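Local coordinates for protein cellobiose 2-epimerase (Ruminococcus albus, PDB 3VW5) that catalyses the reversible epimerization of cellobiose to 4-O-beta-D-glucopyranosyl-D-mannose, probably inside its (alpha/alpha)6 barrel, at residues D23-G27 against G28-Y32; E140-E143 against K144-Y148; S328-S331 against V332-I336. The protein carries 2 engineered substitutions. One frame throughout, in Å; residues are numbered along the deposited sequence.

Interaction 1 (D23-G27 against G28-Y32)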
loop_
_atom_site.group_PDB
_atom_site.type_symbol
_atom_site.label_atom_id
_atom_site.label_comp_id
_atom_site.label_asym_id
_atom_site.label_seq_id
_atom_site.Cartn_x
_atom_site.Cartn_y
_atom_site.Cartn_z
ATOM N N ASP A 23 -0.183 17.673 -12.830
ATOM C CA ASP A 23 -0.791 18.081 -14.093
ATOM C C ASP A 23 -1.827 19.185 -13.849
ATOM O O ASP A 23 -2.980 18.906 -13.492
ATOM C CB ASP A 23 -1.448 16.880 -14.774
ATOM C CG ASP A 23 -1.935 17.198 -16.171
ATOM O OD1 ASP A 23 -2.186 16.254 -16.973
ATOM O OD2 ASP A 23 -2.056 18.405 -16.469
ATOM N N ASP A 24 -1.411 20.436 -14.028
ATOM C CA ASP A 24 -2.325 21.563 -13.869
ATOM C C ASP A 24 -3.120 21.821 -15.145
ATOM O O ASP A 24 -4.072 22.590 -15.143
ATOM C CB ASP A 24 -1.574 22.829 -13.455
ATOM C CG ASP A 24 -0.929 22.707 -12.091
ATOM O OD1 ASP A 24 -1.654 22.426 -11.107
ATOM O OD2 ASP A 24 0.308 22.895 -12.003
ATOM N N GLU A 25 -2.742 21.165 -16.230
ATOM C CA GLU A 25 -3.449 21.319 -17.501
ATOM C C GLU A 25 -4.705 20.438 -17.608
ATOM O O GLU A 25 -5.795 20.910 -17.944
ATOM C CB GLU A 25 -2.492 21.023 -18.661
ATOM C CG GLU A 25 -1.064 21.572 -18.422
ATOM C CD GLU A 25 -0.027 20.472 -18.136
ATOM O OE1 GLU A 25 0.207 19.627 -19.044
ATOM O OE2 GLU A 25 0.544 20.448 -17.001
ATOM N N ASN A 26 -4.557 19.152 -17.319
ATOM C CA ASN A 26 -5.706 18.263 -17.362
ATOM C C ASN A 26 -6.134 17.717 -15.991
ATOM O O ASN A 26 -7.022 16.866 -15.912
ATOM C CB ASN A 26 -5.488 17.136 -18.369
ATOM C CG ASN A 26 -5.607 17.617 -19.814
ATOM O OD1 ASN A 26 -6.691 18.005 -20.266
ATOM N ND2 ASN A 26 -4.497 17.575 -20.549
ATOM N N GLY A 27 -5.521 18.216 -14.920
ATOM C CA GLY A 27 -5.908 17.818 -13.576
ATOM C C GLY A 27 -5.191 16.576 -13.089
ATOM O O GLY A 27 -4.756 15.743 -13.875
ATOM N N GLY A 28 -5.051 16.442 -11.782
ATOM C CA GLY A 28 -4.368 15.291 -11.228
ATOM C C GLY A 28 -2.889 15.260 -11.568
ATOM O O GLY A 28 -2.265 16.301 -11.738
ATOM N N PHE A 29 -2.324 14.060 -11.656
ATOM C CA PHE A 29 -0.912 13.877 -12.000
ATOM C C PHE A 29 -0.726 13.016 -13.256
ATOM O O PHE A 29 -1.578 12.189 -13.568
ATOM C CB PHE A 29 -0.180 13.232 -10.831
ATOM C CG PHE A 29 -0.072 14.113 -9.641
ATOM C CD1 PHE A 29 1.161 14.586 -9.225
ATOM C CD2 PHE A 29 -1.209 14.491 -8.946
ATOM C CE1 PHE A 29 1.271 15.409 -8.131
ATOM C CE2 PHE A 29 -1.121 15.322 -7.848
ATOM C CZ PHE A 29 0.125 15.789 -7.433
ATOM N N TYR A 30 0.388 13.204 -13.964
ATOM C CA TYR A 30 0.676 12.404 -15.154
ATOM C C TYR A 30 0.730 10.898 -14.815
ATOM O O TYR A 30 1.162 10.500 -13.722
ATOM C CB TYR A 30 1.972 12.870 -15.842
ATOM C CG TYR A 30 2.052 14.365 -16.121
ATOM C CD1 TYR A 30 1.104 14.998 -16.919
ATOM C CD2 TYR A 30 3.091 15.139 -15.597
ATOM C CE1 TYR A 30 1.182 16.355 -17.182
ATOM C CE2 TYR A 30 3.171 16.498 -15.850
ATOM C CZ TYR A 30 2.216 17.098 -16.647
ATOM O OH TYR A 30 2.295 18.448 -16.899
ATOM N N GLY A 31 0.273 10.074 -15.750
ATOM C CA GLY A 31 0.055 8.671 -15.478
ATOM C C GLY A 31 1.224 7.743 -15.765
ATOM O O GLY A 31 1.220 6.595 -15.311
ATOM N N TYR A 32 2.228 8.208 -16.507
ATOM C CA TYR A 32 3.292 7.304 -16.928
ATOM C C TYR A 32 4.653 7.973 -17.112
ATOM O O TYR A 32 4.805 8.931 -17.884
ATOM C CB TYR A 32 2.874 6.540 -18.194
ATOM C CG TYR A 32 3.869 5.497 -18.654
ATOM C CD1 TYR A 32 3.785 4.176 -18.216
ATOM C CD2 TYR A 32 4.892 5.829 -19.539
ATOM C CE1 TYR A 32 4.704 3.213 -18.643
ATOM C CE2 TYR A 32 5.813 4.885 -19.961
ATOM C CZ TYR A 32 5.720 3.576 -19.510
ATOM O OH TYR A 32 6.640 2.642 -19.945
#
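D23 and G28 bring the chain back on itself: the backbone N of D23 donates to G28 O at 2.7 Å. This bond closes a tight turn within the long connection between helix 2-19 and strand 45-46 of the (alpha/alpha)6 barrel, and inside the turn sits an Asx motif, in which D23 OD2 accepts from the backbone N of N26 at 2.7 Å. The N-H points almost straight at the oxygen (170°) but meets it from above the carboxylate plane. A weak second bond comes to OD2 from E25 N. G27 and G28 both have positive phi; a CB on G28 would clash with G27 O, and one on G27 would be jammed against the carbonyl of N26.

Y30 lies across the turn. D23 CA lies over one face of its ring, and the D23 carboxylate reaches the CD1-CE1 side, with CG 3.4 Å from Y30 CE1 and OD1 3.5 Å from Y30 CD1; the two planes are 38° apart. D23 gets there with CG anti to its own N (chi1 -172°), which carries the carboxylate towards both the ring and the backbone of E25 and N26. OD1 also forms a salt bridge with K45, whose NZ also donates to G27 O, so the lysine ties the two ends of the turn together. H75 of helix 67-84 is hydrogen-bonded to D23 O.

E25 comes to the tyrosine at its edge. Its chain bends at chi2 to bring the carboxylate to the hydroxyl, crossing Y30 at about a right angle. The Y30 hydroxyl donates to E25 OE2 at 2.7 Å on the syn lone pair, while E25 OE1 stands 3.2 Å from the same Y30 OH.

Interaction 2 (E140-E143 against K144-Y148)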
loop_
_atom_site.group_PDB
_atom_site.type_symbol
_atom_site.label_atom_id
_atom_site.label_comp_id
_atom_site.label_asym_id
_atom_site.label_seq_id
_atom_site.Cartn_x
_atom_site.Cartn_y
_atom_site.Cartn_z
ATOM N N GLU A 140 -19.577 2.691 2.837
ATOM C CA GLU A 140 -20.920 2.143 2.672
ATOM C C GLU A 140 -21.053 1.325 1.391
ATOM O O GLU A 140 -21.654 0.241 1.387
ATOM C CB GLU A 140 -21.971 3.250 2.714
ATOM C CG GLU A 140 -22.252 3.730 4.124
ATOM C CD GLU A 140 -23.442 4.659 4.204
ATOM O OE1 GLU A 140 -23.587 5.542 3.315
ATOM O OE2 GLU A 140 -24.236 4.501 5.166
ATOM N N ASP A 141 -20.482 1.843 0.307
ATOM C CA ASP A 141 -20.510 1.151 -0.972
ATOM C C ASP A 141 -19.826 -0.207 -0.904
ATOM O O ASP A 141 -20.277 -1.152 -1.537
ATOM C CB ASP A 141 -19.871 1.998 -2.080
ATOM C CG ASP A 141 -20.698 3.219 -2.429
ATOM O OD1 ASP A 141 -21.847 3.304 -1.926
ATOM O OD2 ASP A 141 -20.209 4.082 -3.205
ATOM N N ILE A 142 -18.732 -0.305 -0.155
ATOM C CA ILE A 142 -18.006 -1.568 -0.070
ATOM C C ILE A 142 -18.854 -2.586 0.672
ATOM O O ILE A 142 -18.989 -3.740 0.247
ATOM C CB ILE A 142 -16.621 -1.415 0.628
ATOM C CG1 ILE A 142 -15.590 -0.827 -0.335
ATOM C CG2 ILE A 142 -16.094 -2.753 1.120
ATOM C CD1 ILE A 142 -14.283 -0.470 0.353
ATOM N N GLU A 143 -19.439 -2.147 1.778
ATOM C CA GLU A 143 -20.228 -3.038 2.614
ATOM C C GLU A 143 -21.547 -3.452 1.942
ATOM O O GLU A 143 -22.003 -4.575 2.113
ATOM C CB GLU A 143 -20.463 -2.425 3.986
ATOM C CG GLU A 143 -19.187 -2.061 4.742
ATOM C CD GLU A 143 -18.349 -3.263 5.144
ATOM O OE1 GLU A 143 -18.862 -4.166 5.844
ATOM O OE2 GLU A 143 -17.158 -3.302 4.767
ATOM N N LYS A 144 -22.136 -2.558 1.160
ATOM C CA LYS A 144 -23.363 -2.873 0.441
ATOM C C LYS A 144 -23.137 -3.899 -0.676
ATOM O O LYS A 144 -23.848 -4.903 -0.773
ATOM C CB LYS A 144 -23.946 -1.597 -0.173
ATOM C CG LYS A 144 -25.409 -1.703 -0.603
ATOM C CD LYS A 144 -26.225 -2.244 0.559
ATOM C CE LYS A 144 -27.616 -1.621 0.637
ATOM N NZ LYS A 144 -28.562 -2.260 -0.324
ATOM N N ASN A 145 -22.143 -3.644 -1.518
ATOM C CA ASN A 145 -22.029 -4.365 -2.776
ATOM C C ASN A 145 -20.986 -5.475 -2.864
ATOM O O ASN A 145 -21.070 -6.315 -3.765
ATOM C CB ASN A 145 -21.851 -3.377 -3.941
ATOM C CG ASN A 145 -22.976 -2.355 -4.004
ATOM O OD1 ASN A 145 -24.084 -2.668 -4.431
ATOM N ND2 ASN A 145 -22.703 -1.136 -3.554
ATOM N N THR A 146 -20.014 -5.498 -1.953
ATOM C CA THR A 146 -18.889 -6.436 -2.099
ATOM C C THR A 146 -18.847 -7.482 -1.005
ATOM O O THR A 146 -18.108 -8.445 -1.096
ATOM C CB THR A 146 -17.521 -5.723 -2.125
ATOM O OG1 THR A 146 -17.164 -5.279 -0.805
ATOM C CG2 THR A 146 -17.550 -4.536 -3.074
ATOM N N LEU A 147 -19.636 -7.286 0.041
ATOM C CA LEU A 147 -19.613 -8.202 1.168
ATOM C C LEU A 147 -20.611 -9.332 0.972
ATOM O O LEU A 147 -21.816 -9.101 0.883
ATOM C CB LEU A 147 -19.920 -7.453 2.468
ATOM C CG LEU A 147 -19.810 -8.285 3.746
ATOM C CD1 LEU A 147 -18.420 -8.878 3.879
ATOM C CD2 LEU A 147 -20.159 -7.464 4.963
ATOM N N TYR A 148 -20.108 -10.558 0.922
ATOM C CA TYR A 148 -20.971 -11.729 0.880
ATOM C C TYR A 148 -20.835 -12.486 2.196
ATOM O O TYR A 148 -20.036 -12.080 3.041
ATOM C CB TYR A 148 -20.651 -12.583 -0.353
ATOM C CG TYR A 148 -21.104 -11.936 -1.652
ATOM C CD1 TYR A 148 -22.094 -12.526 -2.439
ATOM C CD2 TYR A 148 -20.572 -10.715 -2.071
ATOM C CE1 TYR A 148 -22.523 -11.943 -3.615
ATOM C CE2 TYR A 148 -21.002 -10.117 -3.251
ATOM C CZ TYR A 148 -21.981 -10.741 -4.016
ATOM O OH TYR A 148 -22.425 -10.167 -5.186
#
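I142 and T146 meet where helix 129-145 of the (alpha/alpha)6 barrel runs out into the short strand 147-148. In this last turn two carbonyls take a side-chain donor in addition to the backbone N-H. K144 N still makes the regular helical bond to E140 O at 2.8 Å.

The next two acceptors, D141 O and I142 O, each take two donors. D141 O receives N145 N at 3.1 Å and N145 ND2 at 3.2 Å; ND2 comes in the carbonyl plane, on a lone pair, whereas the backbone N is tilted 33° from that plane. N145 CG lies anti to the carbonyl carbon (chi1 -56°), which folds the amide back along the helix onto the preceding turn. With an alanine here, D141 O would probably keep just its backbone bond, losing the in-plane one. I142 O also takes two donors, but both tilted, from opposite faces of the carbonyl plane: T146 N at 3.0 Å and T146 OG1 at 2.6 Å. The hydroxyl donates, and T146 OG1 also lies against I142 CG2 at 3.4 Å. I142 packs on Y152, on I112 and I116 of helix 109-126, and on L185 of helix 179-196, while T146 touches W160.

The carboxylates of D141 and E143 have their partners beyond this turn. D141 OD2 accepts from G91 N. E143 OE1 pairs with R204 NE, and OE2 takes the hydroxyls of Y152 and Y189, so both oxygens are engaged; the bend at chi2 turns the group back beside L147. There the two chains come together through a plain van der Waals contact, L147 CD2 lying 3.7 Å from E143 OE1.

Interaction 3 (S328-S331 against V332-I336)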
loop_
_atom_site.group_PDB
_atom_site.type_symbol
_atom_site.label_atom_id
_atom_site.label_comp_id
_atom_site.label_asym_id
_atom_site.label_seq_id
_atom_site.Cartn_x
_atom_site.Cartn_y
_atom_site.Cartn_z
ATOM N N SER A 328 18.776 -5.534 10.557
ATOM C CA SER A 328 18.143 -5.897 9.289
ATOM C C SER A 328 17.563 -4.664 8.588
ATOM O O SER A 328 17.766 -4.470 7.387
ATOM C CB SER A 328 17.051 -6.939 9.508
ATOM O OG SER A 328 17.601 -8.145 9.990
ATOM N N ALA A 329 16.844 -3.838 9.348
ATOM C CA ALA A 329 16.320 -2.580 8.831
ATOM C C ALA A 329 17.424 -1.791 8.140
ATOM O O ALA A 329 17.272 -1.391 6.977
ATOM C CB ALA A 329 15.710 -1.755 9.953
ATOM N N LYS A 330 18.538 -1.587 8.848
ATOM C CA LYS A 330 19.669 -0.821 8.310
ATOM C C LYS A 330 20.182 -1.468 7.027
ATOM O O LYS A 330 20.490 -0.797 6.039
ATOM C CB LYS A 330 20.819 -0.731 9.322
ATOM C CG LYS A 330 21.661 0.535 9.178
ATOM C CD LYS A 330 23.075 0.374 9.732
ATOM C CE LYS A 330 23.842 1.708 9.774
ATOM N NZ LYS A 330 24.428 2.143 8.450
ATOM N N SER A 331 20.275 -2.787 7.064
ATOM C CA SER A 331 20.787 -3.547 5.955
ATOM C C SER A 331 19.923 -3.288 4.718
ATOM O O SER A 331 20.437 -2.958 3.644
ATOM C CB SER A 331 20.801 -5.026 6.341
ATOM O OG SER A 331 21.468 -5.805 5.371
ATOM N N VAL A 332 18.609 -3.414 4.872
ATOM C CA VAL A 332 17.712 -3.209 3.746
ATOM C C VAL A 332 17.821 -1.777 3.244
ATOM O O VAL A 332 17.897 -1.522 2.041
ATOM C CB VAL A 332 16.255 -3.527 4.113
ATOM C CG1 VAL A 332 15.322 -3.124 2.985
ATOM C CG2 VAL A 332 16.121 -4.994 4.417
ATOM N N TRP A 333 17.835 -0.837 4.173
ATOM C CA TRP A 333 18.014 0.563 3.793
ATOM C C TRP A 333 19.356 0.811 3.082
ATOM O O TRP A 333 19.401 1.456 2.025
ATOM C CB TRP A 333 17.864 1.469 5.011
ATOM C CG TRP A 333 18.314 2.855 4.775
ATOM C CD1 TRP A 333 19.297 3.521 5.443
ATOM C CD2 TRP A 333 17.800 3.769 3.798
ATOM N NE1 TRP A 333 19.425 4.792 4.947
ATOM C CE2 TRP A 333 18.518 4.971 3.936
ATOM C CE3 TRP A 333 16.797 3.687 2.828
ATOM C CZ2 TRP A 333 18.273 6.085 3.137
ATOM C CZ3 TRP A 333 16.549 4.794 2.035
ATOM C CH2 TRP A 333 17.288 5.979 2.194
ATOM N N GLU A 334 20.444 0.293 3.650
ATOM C CA GLU A 334 21.757 0.445 3.024
ATOM C C GLU A 334 21.697 -0.017 1.568
ATOM O O GLU A 334 22.252 0.629 0.671
ATOM C CB GLU A 334 22.848 -0.298 3.802
ATOM C CG GLU A 334 23.191 0.331 5.161
ATOM C CD GLU A 334 23.789 1.742 5.055
ATOM O OE1 GLU A 334 23.576 2.566 5.996
ATOM O OE2 GLU A 334 24.478 2.028 4.033
ATOM N N ASN A 335 20.988 -1.116 1.330
ATOM C CA ASN A 335 20.888 -1.657 -0.020
ATOM C C ASN A 335 19.889 -0.934 -0.921
ATOM O O ASN A 335 20.049 -0.926 -2.140
ATOM C CB ASN A 335 20.649 -3.161 0.017
ATOM C CG ASN A 335 21.865 -3.918 0.499
ATOM O OD1 ASN A 335 22.734 -4.280 -0.290
ATOM N ND2 ASN A 335 21.953 -4.137 1.804
ATOM N N ILE A 336 18.872 -0.315 -0.329
ATOM C CA ILE A 336 18.029 0.609 -1.076
ATOM C C ILE A 336 18.900 1.748 -1.649
ATOM O O ILE A 336 18.783 2.103 -2.826
ATOM C CB ILE A 336 16.905 1.185 -0.197
ATOM C CG1 ILE A 336 15.862 0.112 0.105
ATOM C CG2 ILE A 336 16.237 2.375 -0.864
ATOM C CD1 ILE A 336 14.835 0.565 1.125
#
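K330 and E334 run alongside each other and join at their ends: K330 NZ forms a salt bridge with E334 OE1 at 2.6 Å, approaching from above the carboxylate plane. The lysine is extended until chi4, where a bend of -80° swings NZ over to the glutamate. E334 also folds at chi2, carrying its CG to 3.1 Å from K330 O, and its OE2 has a second cation in K337. Beside this pair N335 reaches back to S331: N335 ND2 donates to S331 O at 2.7 Å, with that oxygen in the amide plane, while N335 N donates to the same S331 O at 3.0 Å from the opposite face of the carbonyl.

All this rides on consecutive i to i+4 bonds in helix 323-340 of the (alpha/alpha)6 barrel, among them W333 N to A329 O at 2.9 Å. V332 packs against V310 of helix 303-318 and against L283. S328 OG is held by Q279 and K324 O, and S331 OG by G286 O. W333 turns away to helix 2-19, lying on M2 and I6, and its NE1 donates to E5 OE1.

How the interactions relate
The three sites are separate and sit at the periphery of the barrel, each with its centre about 20 or 21 Å from the centre of the chain. Interactions 2 and 3 lie on opposite sides of that centre, 40 Å apart between centres; interaction 1 is 31 Å from the first of them and 33 Å from the second, and the nearest atoms of any two are at least about 21 Å apart. Helix 2-19 gives a thread between two of them: it is packed on by W333 of interaction 3 and leads into the loop of interaction 1. Interactions 2 and 3 share a device, an asparagine gripping one carbonyl four residues back through both its nitrogens.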